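Local coordinates for protein polysaccharide Lyase Family 6 (Bacteroides cellulosilyticus, PDB 6QPS) that probably cleaves mannuronic acid-rich alginate as a calcium-binding lyase of polysaccharide lyase family 6, at residues E242-C251 / A264-N275; I293-T301 / S338-D346. One frame throughout, in Å; residues are numbered along the deposited sequence.

Both contacts join consecutive coils of one parallel beta-helix, and they are linked through neighbouring strands: 266-271 of contact 1 pairs with 291-295 of contact 2, with the two centres about 11 Å apart. Contact 1 is the more deeply buried, a strand pairing that has the calcium site at one end and a polar cluster farther along. Contact 2, farther from the centre of the chain and only partly buried, stacks mostly the bends that follow or precede strands, so it has fewer backbone bonds and more CA-H...O contacts and bridging waters. The bends themselves also touch: Y274 N lies 2.9 Å from Q298 O, a probable hydrogen bond.

Contact 1 of 2, residues E242-C251 / A264-N275; sequences ENEIISVKSC and AGGLVCRHGHYN. With CA (calcium ion), chain C; ACT (acetate ion), chain D.
Two successive coils of a right-handed parallel beta-helix, the fold of this lyase family, meet where E244-K249 runs beside G266-H271, with the calcium site at one end. V268 N donates to I246 O, and V248 N to V268 O at 2.9 Å, almost in line with that carbonyl. The register slips by one residue on either side of this regular portion, each time at a beta bulge. In the second bulge V248 O accepts two bonds in its carbonyl plane, from R270 N at 2.9 Å and from H271 N at 3.0 Å, the latter straighter (169° against 130°). At the other end G265, lacking a side chain, passes close to the carbonyl oxygens of E242 and N243.

Carboxylates suit E242 and E244, which bind calcium: E242 through both oxygens, E244 through OE1 at 2.3 Å. N210, E213 and two waters complete the site. E242 OE2 also accepts hydrogen bonds from G211 N and A212 N. S247 OG, anti to the backbone N (chi1 -177°), stands on the sheet face that carries E244 and donates to E244 OE2 from above the carboxylate plane at 2.7 Å, helping to fix its turn. V268 crosses the E244 stem at about a right angle, its CG2 methyl 3.9 Å from E244 CG.

K249 and H271 lie side by side, K249 CE 3.6 Å from H271 CD2: the long lysine stem packs along the imidazole while the ammonium passes on to a water, which H271 NE2 is placed to share, and to an acetate, probably from the crystallisation liquor, also held by S220. N275 sets its amide beside the V248 CG1 methyl; with OD1 held by N253 N, its ND2 donates at 3.2 Å to S250 O, which lies in the amide plane.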
loop_
_atom_site.group_PDB
_atom_site.type_symbol
_atom_site.label_atom_id
_atom_site.label_comp_id
_atom_site.label_asym_id
_atom_site.label_seq_id
_atom_site.Cartn_x
_atom_site.Cartn_y
_atom_site.Cartn_z
ATOM N N GLU A 242 -9.915 -6.889 2.949
ATOM C CA GLU A 242 -9.451 -7.664 4.098
ATOM C C GLU A 242 -8.751 -6.719 5.070
ATOM O O GLU A 242 -8.622 -5.522 4.814
ATOM C CB GLU A 242 -8.489 -8.764 3.660
ATOM C CG GLU A 242 -7.246 -8.225 2.944
ATOM C CD GLU A 242 -6.022 -9.038 3.295
ATOM O OE1 GLU A 242 -5.361 -8.721 4.310
ATOM O OE2 GLU A 242 -5.727 -10.003 2.549
ATOM N N ASN A 243 -8.189 -7.292 6.140
ATOM C CA ASN A 243 -7.679 -6.479 7.238
ATOM C C ASN A 243 -6.370 -5.770 6.924
ATOM O O ASN A 243 -6.023 -4.835 7.652
ATOM C CB ASN A 243 -7.606 -7.271 8.548
ATOM C CG ASN A 243 -6.652 -8.425 8.505
ATOM O OD1 ASN A 243 -6.027 -8.703 7.493
ATOM N ND2 ASN A 243 -6.528 -9.113 9.636
ATOM N N GLU A 244 -5.659 -6.140 5.850
ATOM C CA GLU A 244 -4.458 -5.412 5.435
ATOM C C GLU A 244 -4.761 -4.633 4.152
ATOM O O GLU A 244 -4.941 -5.235 3.079
ATOM C CB GLU A 244 -3.276 -6.344 5.158
ATOM C CG GLU A 244 -2.854 -7.230 6.304
ATOM C CD GLU A 244 -1.787 -8.213 5.874
ATOM O OE1 GLU A 244 -2.099 -9.064 4.999
ATOM O OE2 GLU A 244 -0.642 -8.125 6.393
ATOM N N ILE A 245 -4.732 -3.294 4.237
ATOM C CA ILE A 245 -4.703 -2.466 3.033
ATOM C C ILE A 245 -3.326 -2.556 2.391
ATOM O O ILE A 245 -3.180 -2.895 1.201
ATOM C CB ILE A 245 -5.053 -1.004 3.366
ATOM C CG1 ILE A 245 -6.407 -0.863 4.071
ATOM C CG2 ILE A 245 -4.986 -0.157 2.098
ATOM C CD1 ILE A 245 -6.576 0.523 4.687
ATOM N N ILE A 246 -2.293 -2.270 3.187
ATOM C CA ILE A 246 -0.899 -2.436 2.807
ATOM C C ILE A 246 -0.302 -3.452 3.766
ATOM O O ILE A 246 -0.370 -3.262 4.996
ATOM C CB ILE A 246 -0.111 -1.124 2.886
ATOM C CG1 ILE A 246 -0.764 -0.020 2.042
ATOM C CG2 ILE A 246 1.338 -1.378 2.471
ATOM C CD1 ILE A 246 -0.002 1.307 2.117
ATOM N N SER A 247 0.258 -4.522 3.212
ATOM C CA SER A 247 0.972 -5.546 3.978
ATOM C C SER A 247 2.470 -5.402 3.692
ATOM O O SER A 247 2.963 -5.779 2.622
ATOM C CB SER A 247 0.432 -6.900 3.562
ATOM O OG SER A 247 0.990 -7.971 4.271
ATOM N N VAL A 248 3.185 -4.781 4.628
ATOM C CA VAL A 248 4.629 -4.585 4.502
ATOM C C VAL A 248 5.317 -5.859 4.989
ATOM O O VAL A 248 5.123 -6.262 6.141
ATOM C CB VAL A 248 5.105 -3.357 5.306
ATOM C CG1 VAL A 248 6.608 -3.154 5.064
ATOM C CG2 VAL A 248 4.320 -2.079 4.945
ATOM N N LYS A 249 6.080 -6.511 4.102
ATOM C CA LYS A 249 6.728 -7.788 4.382
ATOM C C LYS A 249 8.189 -7.772 3.914
ATOM O O LYS A 249 8.661 -8.703 3.250
ATOM C CB LYS A 249 5.945 -8.944 3.738
ATOM C CG LYS A 249 4.580 -9.198 4.399
ATOM C CD LYS A 249 3.845 -10.372 3.753
ATOM C CE LYS A 249 2.753 -10.913 4.659
ATOM N NZ LYS A 249 1.988 -12.037 4.034
ATOM N N SER A 250 8.921 -6.707 4.263
ATOM C CA SER A 250 10.332 -6.536 3.909
ATOM C C SER A 250 10.845 -5.319 4.684
ATOM O O SER A 250 10.113 -4.725 5.485
ATOM C CB SER A 250 10.541 -6.430 2.399
ATOM O OG SER A 250 9.794 -5.339 1.877
ATOM N N CYS A 251 12.127 -4.991 4.492
ATOM C CA CYS A 251 12.823 -4.041 5.352
ATOM C C CYS A 251 13.081 -2.685 4.705
ATOM O O CYS A 251 13.277 -2.569 3.488
ATOM C CB CYS A 251 14.167 -4.623 5.831
ATOM S SG CYS A 251 14.106 -6.205 6.704
ATOM N N ALA A 264 -11.638 -0.533 5.156
ATOM C CA ALA A 264 -11.784 -1.536 6.218
ATOM C C ALA A 264 -10.550 -2.431 6.363
ATOM O O ALA A 264 -10.615 -3.658 6.251
ATOM C CB ALA A 264 -13.030 -2.387 5.970
ATOM N N GLY A 265 -9.433 -1.802 6.678
ATOM C CA GLY A 265 -8.188 -2.487 6.976
ATOM C C GLY A 265 -7.194 -1.478 7.506
ATOM O O GLY A 265 -7.550 -0.342 7.808
ATOM N N GLY A 266 -5.937 -1.914 7.650
ATOM C CA GLY A 266 -4.891 -1.085 8.226
ATOM C C GLY A 266 -3.619 -1.073 7.407
ATOM O O GLY A 266 -3.479 -1.760 6.380
ATOM N N LEU A 267 -2.688 -0.239 7.874
ATOM C CA LEU A 267 -1.301 -0.225 7.423
ATOM C C LEU A 267 -0.522 -1.158 8.351
ATOM O O LEU A 267 -0.347 -0.861 9.541
ATOM C CB LEU A 267 -0.765 1.205 7.456
ATOM C CG LEU A 267 0.598 1.443 6.800
ATOM C CD1 LEU A 267 0.898 2.960 6.719
ATOM C CD2 LEU A 267 1.775 0.701 7.493
ATOM N N VAL A 268 -0.087 -2.303 7.828
ATOM C CA VAL A 268 0.435 -3.368 8.678
ATOM C C VAL A 268 1.912 -3.627 8.412
ATOM O O VAL A 268 2.298 -3.992 7.290
ATOM C CB VAL A 268 -0.373 -4.662 8.502
ATOM C CG1 VAL A 268 0.122 -5.774 9.433
ATOM C CG2 VAL A 268 -1.871 -4.375 8.727
ATOM N N CYS A 269 2.738 -3.476 9.459
ATOM C CA CYS A 269 4.157 -3.848 9.434
ATOM C C CYS A 269 4.182 -5.331 9.794
ATOM O O CYS A 269 4.411 -5.717 10.948
ATOM C CB CYS A 269 4.939 -3.017 10.450
ATOM S SG CYS A 269 5.177 -1.291 9.928
ATOM N N ARG A 270 3.887 -6.176 8.791
ATOM C CA ARG A 270 3.613 -7.595 9.040
ATOM C C ARG A 270 4.878 -8.424 9.207
ATOM O O ARG A 270 4.981 -9.222 10.153
ATOM C CB ARG A 270 2.712 -8.169 7.935
ATOM C CG ARG A 270 2.416 -9.655 8.116
ATOM C CD ARG A 270 1.662 -9.965 9.422
ATOM N NE ARG A 270 1.527 -11.405 9.619
ATOM C CZ ARG A 270 2.405 -12.168 10.255
ATOM N NH1 ARG A 270 3.476 -11.618 10.821
ATOM N NH2 ARG A 270 2.212 -13.479 10.351
ATOM N N HIS A 271 5.821 -8.274 8.277
ATOM C CA HIS A 271 7.118 -8.929 8.381
ATOM C C HIS A 271 8.188 -7.912 7.971
ATOM O O HIS A 271 7.899 -6.942 7.266
ATOM C CB HIS A 271 7.271 -10.132 7.433
ATOM C CG HIS A 271 6.275 -11.244 7.577
ATOM N ND1 HIS A 271 6.015 -11.907 8.760
ATOM C CD2 HIS A 271 5.575 -11.905 6.620
ATOM C CE1 HIS A 271 5.154 -12.889 8.532
ATOM N NE2 HIS A 271 4.885 -12.919 7.238
ATOM N N GLY A 272 9.429 -8.151 8.388
ATOM C CA GLY A 272 10.526 -7.234 8.124
ATOM C C GLY A 272 10.614 -6.046 9.077
ATOM O O GLY A 272 9.714 -5.756 9.876
ATOM N N HIS A 273 11.747 -5.342 8.988
ATOM C CA HIS A 273 12.234 -4.444 10.038
ATOM C C HIS A 273 12.574 -3.070 9.471
ATOM O O HIS A 273 12.814 -2.895 8.267
ATOM C CB HIS A 273 13.474 -5.051 10.748
ATOM C CG HIS A 273 13.317 -6.514 11.014
ATOM N ND1 HIS A 273 12.424 -7.016 11.943
ATOM C CD2 HIS A 273 13.875 -7.581 10.398
ATOM C CE1 HIS A 273 12.486 -8.341 11.914
ATOM N NE2 HIS A 273 13.324 -8.703 10.955
ATOM N N TYR A 274 12.601 -2.090 10.372
ATOM C CA TYR A 274 13.130 -0.753 10.092
ATOM C C TYR A 274 12.317 0.026 9.060
ATOM O O TYR A 274 12.860 0.808 8.265
ATOM C CB TYR A 274 14.600 -0.819 9.675
ATOM C CG TYR A 274 15.536 -1.589 10.577
ATOM C CD1 TYR A 274 15.832 -1.132 11.856
ATOM C CD2 TYR A 274 16.148 -2.757 10.150
ATOM C CE1 TYR A 274 16.720 -1.802 12.669
ATOM C CE2 TYR A 274 17.046 -3.424 10.958
ATOM C CZ TYR A 274 17.294 -2.978 12.238
ATOM O OH TYR A 274 18.190 -3.658 13.038
ATOM N N ASN A 275 11.000 -0.150 9.067
ATOM C CA ASN A 275 10.114 0.604 8.194
ATOM C C ASN A 275 9.820 1.970 8.790
ATOM O O ASN A 275 9.724 2.124 10.008
ATOM C CB ASN A 275 8.860 -0.220 7.925
ATOM C CG ASN A 275 9.193 -1.464 7.095
ATOM O OD1 ASN A 275 9.706 -1.353 5.966
ATOM N ND2 ASN A 275 8.989 -2.651 7.656
HETATM CA CA CA C . -3.751 -10.497 4.289
HETATM C C ACT D . 3.675 -14.698 2.116
HETATM O O ACT D . 3.895 -13.599 2.615
HETATM O OXT ACT D . 4.385 -15.734 2.143
HETATM C CH3 ACT D . 2.327 -14.852 1.421
HETATM O O HOH W 1 2.511 -14.116 6.176
HETATM O O HOH W 2 -2.028 -12.122 4.882
HETATM O O HOH W 3 -4.524 -10.666 6.624
#

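Contact 2 of 2, residues I293-T301 / S338-D346; sequences IRIINQGHT and SYHRVENVD
I295 and V342 meet through their branched methyls, I295 CG2 lying 3.9 Å from V342 CG1, and V345 adds its CG2 to the same apolar patch. Branching at CB suits both: it puts a methyl beside the backbone, and V342 CG2 lies against I295 O and I296 CA. I296 CD1 comes to the edge of the Y339 ring, 3.8 Å from Y339 CD2; R270 and R318 make cation-pi contacts with the same ring. Q298 CG sits between the backbone N and the carbonyl carbon (chi1 62°), and the chain then runs extended alongside E343, amide and carboxylate planes 68° apart and Q298 NE2 3.7 Å from E343 OE2.

Three spaced bonds hold the backbones: N297 N to H340 O, G299 N to E343 O at 2.9 Å, and D346 N to H300 O at 3.1 Å. V342 CA approaches N297 O at 3.2 Å, a nearly straight CA-H...O contact (168°). Two waters add bridges, N297 OD1 to H340 ND1 and Q298 NE2 to R341 O.

Farther out, H300 NE2 donates to I296 O at 2.9 Å while its ND1 is hydrogen-bonded to N275 N, fixing the imidazole. N297 ND2 reaches R270 O, Q298 OE1 accepts a hydrogen bond from R324, and E343 and D346 form salt bridges with R369 and R372 respectively. Stacked bends passing into parallel pairing at T301 and D346 are characteristic of successive parallel beta-helix coils.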
loop_
_atom_site.group_PDB
_atom_site.type_symbol
_atom_site.label_atom_id
_atom_site.label_comp_id
_atom_site.label_asym_id
_atom_site.label_seq_id
_atom_site.Cartn_x
_atom_site.Cartn_y
_atom_site.Cartn_z
ATOM N N ILE A 293 -2.529 1.587 12.421
ATOM C CA ILE A 293 -1.185 1.038 12.208
ATOM C C ILE A 293 -0.998 -0.165 13.111
ATOM O O ILE A 293 -1.227 -0.082 14.323
ATOM C CB ILE A 293 -0.087 2.092 12.456
ATOM C CG1 ILE A 293 -0.228 3.225 11.453
ATOM C CG2 ILE A 293 1.300 1.473 12.345
ATOM C CD1 ILE A 293 0.580 4.493 11.767
ATOM N N ARG A 294 -0.598 -1.286 12.523
ATOM C CA ARG A 294 -0.316 -2.519 13.256
ATOM C C ARG A 294 1.183 -2.792 13.240
ATOM O O ARG A 294 1.792 -2.861 12.159
ATOM C CB ARG A 294 -1.082 -3.700 12.652
ATOM C CG ARG A 294 -0.936 -5.029 13.361
ATOM C CD ARG A 294 -2.236 -5.829 13.337
ATOM N NE ARG A 294 -2.732 -6.175 12.012
ATOM C CZ ARG A 294 -2.546 -7.358 11.418
ATOM N NH1 ARG A 294 -1.843 -8.301 12.018
ATOM N NH2 ARG A 294 -3.076 -7.601 10.221
ATOM N N ILE A 295 1.765 -2.967 14.429
ATOM C CA ILE A 295 3.209 -3.114 14.625
ATOM C C ILE A 295 3.550 -4.528 15.109
ATOM O O ILE A 295 3.094 -4.955 16.182
ATOM C CB ILE A 295 3.731 -2.063 15.618
ATOM C CG1 ILE A 295 3.484 -0.652 15.101
ATOM C CG2 ILE A 295 5.209 -2.326 15.920
ATOM C CD1 ILE A 295 4.206 -0.321 13.810
ATOM N N ILE A 296 4.337 -5.237 14.281
ATOM C CA ILE A 296 5.034 -6.494 14.545
ATOM C C ILE A 296 6.476 -6.207 14.093
ATOM O O ILE A 296 6.730 -5.247 13.359
ATOM C CB ILE A 296 4.383 -7.654 13.735
ATOM C CG1 ILE A 296 2.890 -7.759 14.079
ATOM C CG2 ILE A 296 5.064 -9.013 13.934
ATOM C CD1 ILE A 296 2.066 -8.326 12.955
ATOM N N ASN A 297 7.447 -7.001 14.575
ATOM C CA ASN A 297 8.854 -6.868 14.161
ATOM C C ASN A 297 9.542 -5.613 14.709
ATOM O O ASN A 297 9.000 -4.925 15.573
ATOM C CB ASN A 297 8.998 -6.942 12.635
ATOM C CG ASN A 297 8.079 -7.966 12.008
ATOM O OD1 ASN A 297 8.345 -9.138 12.063
ATOM N ND2 ASN A 297 6.967 -7.515 11.440
ATOM N N GLN A 298 10.776 -5.342 14.276
ATOM C CA GLN A 298 11.596 -4.384 15.002
ATOM C C GLN A 298 12.036 -3.186 14.179
ATOM O O GLN A 298 12.067 -3.209 12.949
ATOM C CB GLN A 298 12.810 -5.062 15.653
ATOM C CG GLN A 298 13.789 -5.705 14.720
ATOM C CD GLN A 298 15.003 -6.323 15.452
ATOM O OE1 GLN A 298 16.107 -5.846 15.306
ATOM N NE2 GLN A 298 14.782 -7.385 16.205
ATOM N N GLY A 299 12.436 -2.147 14.904
ATOM C CA GLY A 299 13.243 -1.097 14.334
ATOM C C GLY A 299 12.518 0.033 13.652
ATOM O O GLY A 299 13.186 0.944 13.140
ATOM N N HIS A 300 11.197 0.029 13.636
ATOM C CA HIS A 300 10.410 1.006 12.885
ATOM C C HIS A 300 10.394 2.366 13.572
ATOM O O HIS A 300 10.528 2.481 14.798
ATOM C CB HIS A 300 8.954 0.537 12.721
ATOM C CG HIS A 300 8.815 -0.927 12.421
ATOM N ND1 HIS A 300 9.290 -1.520 11.263
ATOM C CD2 HIS A 300 8.262 -1.915 13.160
ATOM C CE1 HIS A 300 9.013 -2.816 11.313
ATOM N NE2 HIS A 300 8.383 -3.072 12.445
ATOM N N THR A 301 10.210 3.407 12.760
ATOM C CA THR A 301 10.006 4.775 13.239
ATOM C C THR A 301 8.649 5.259 12.731
ATOM O O THR A 301 8.401 5.243 11.522
ATOM C CB THR A 301 11.154 5.682 12.791
ATOM O OG1 THR A 301 12.403 5.146 13.271
ATOM C CG2 THR A 301 10.979 7.083 13.365
ATOM N N SER A 338 5.482 -16.662 10.757
ATOM C CA SER A 338 4.975 -16.434 12.109
ATOM C C SER A 338 5.051 -14.952 12.463
ATOM O O SER A 338 4.905 -14.094 11.579
ATOM C CB SER A 338 5.726 -17.353 13.093
ATOM O OG SER A 338 5.150 -17.262 14.381
ATOM N N TYR A 339 5.182 -14.640 13.759
ATOM C CA TYR A 339 5.213 -13.275 14.271
ATOM C C TYR A 339 6.493 -13.090 15.071
ATOM O O TYR A 339 6.849 -13.952 15.883
ATOM C CB TYR A 339 3.994 -13.002 15.194
ATOM C CG TYR A 339 2.666 -13.103 14.466
ATOM C CD1 TYR A 339 2.001 -14.315 14.344
ATOM C CD2 TYR A 339 2.090 -11.980 13.883
ATOM C CE1 TYR A 339 0.796 -14.409 13.652
ATOM C CE2 TYR A 339 0.899 -12.066 13.180
ATOM C CZ TYR A 339 0.252 -13.281 13.090
ATOM O OH TYR A 339 -0.941 -13.381 12.401
ATOM N N HIS A 340 7.175 -11.966 14.847
ATOM C CA HIS A 340 8.483 -11.709 15.436
ATOM C C HIS A 340 8.422 -10.539 16.408
ATOM O O HIS A 340 7.689 -9.559 16.195
ATOM C CB HIS A 340 9.526 -11.539 14.330
ATOM C CG HIS A 340 9.661 -12.761 13.482
ATOM N ND1 HIS A 340 8.787 -13.047 12.451
ATOM C CD2 HIS A 340 10.519 -13.806 13.556
ATOM C CE1 HIS A 340 9.137 -14.194 11.896
ATOM N NE2 HIS A 340 10.173 -14.686 12.559
ATOM N N ARG A 341 9.200 -10.665 17.491
ATOM C CA ARG A 341 9.148 -9.709 18.596
ATOM C C ARG A 341 9.219 -8.250 18.135
ATOM O O ARG A 341 10.031 -7.869 17.277
ATOM C CB ARG A 341 10.296 -9.981 19.579
ATOM C CG ARG A 341 10.168 -9.206 20.883
ATOM C CD ARG A 341 11.482 -9.183 21.689
ATOM N NE ARG A 341 11.884 -10.455 22.270
ATOM C CZ ARG A 341 11.571 -10.877 23.500
ATOM N NH1 ARG A 341 10.796 -10.152 24.291
ATOM N NH2 ARG A 341 12.037 -12.031 23.936
ATOM N N VAL A 342 8.375 -7.416 18.733
ATOM C CA VAL A 342 8.482 -5.978 18.564
ATOM C C VAL A 342 9.596 -5.465 19.467
ATOM O O VAL A 342 9.538 -5.623 20.689
ATOM C CB VAL A 342 7.157 -5.275 18.876
ATOM C CG1 VAL A 342 7.351 -3.762 18.861
ATOM C CG2 VAL A 342 6.061 -5.690 17.886
ATOM N N GLU A 343 10.602 -4.821 18.880
ATOM C CA GLU A 343 11.605 -4.147 19.700
ATOM C C GLU A 343 12.124 -2.921 18.965
ATOM O O GLU A 343 12.145 -2.877 17.730
ATOM C CB GLU A 343 12.761 -5.005 20.248
ATOM C CG GLU A 343 13.249 -6.109 19.428
ATOM C CD GLU A 343 14.258 -7.001 20.180
ATOM O OE1 GLU A 343 14.864 -6.570 21.182
ATOM O OE2 GLU A 343 14.464 -8.152 19.766
ATOM N N ASN A 344 12.555 -1.933 19.741
ATOM C CA ASN A 344 13.263 -0.758 19.221
ATOM C C ASN A 344 12.403 0.031 18.240
ATOM O O ASN A 344 12.827 0.356 17.130
ATOM C CB ASN A 344 14.608 -1.138 18.596
ATOM C CG ASN A 344 15.373 -2.120 19.441
ATOM O OD1 ASN A 344 15.503 -1.965 20.667
ATOM N ND2 ASN A 344 15.913 -3.145 18.805
ATOM N N VAL A 345 11.180 0.339 18.657
ATOM C CA VAL A 345 10.209 1.043 17.831
ATOM C C VAL A 345 9.917 2.389 18.491
ATOM O O VAL A 345 9.596 2.446 19.689
ATOM C CB VAL A 345 8.909 0.226 17.650
ATOM C CG1 VAL A 345 7.844 1.042 16.934
ATOM C CG2 VAL A 345 9.174 -1.075 16.871
ATOM N N ASP A 346 10.061 3.474 17.722
ATOM C CA ASP A 346 9.793 4.832 18.182
ATOM C C ASP A 346 8.444 5.284 17.633
ATOM O O ASP A 346 8.267 5.347 16.414
ATOM C CB ASP A 346 10.913 5.746 17.660
ATOM C CG ASP A 346 10.787 7.185 18.130
ATOM O OD1 ASP A 346 10.245 7.426 19.234
ATOM O OD2 ASP A 346 11.235 8.082 17.387
HETATM O O HOH W 4 6.720 -11.407 11.495
HETATM O O HOH W 5 12.210 -9.058 16.255
#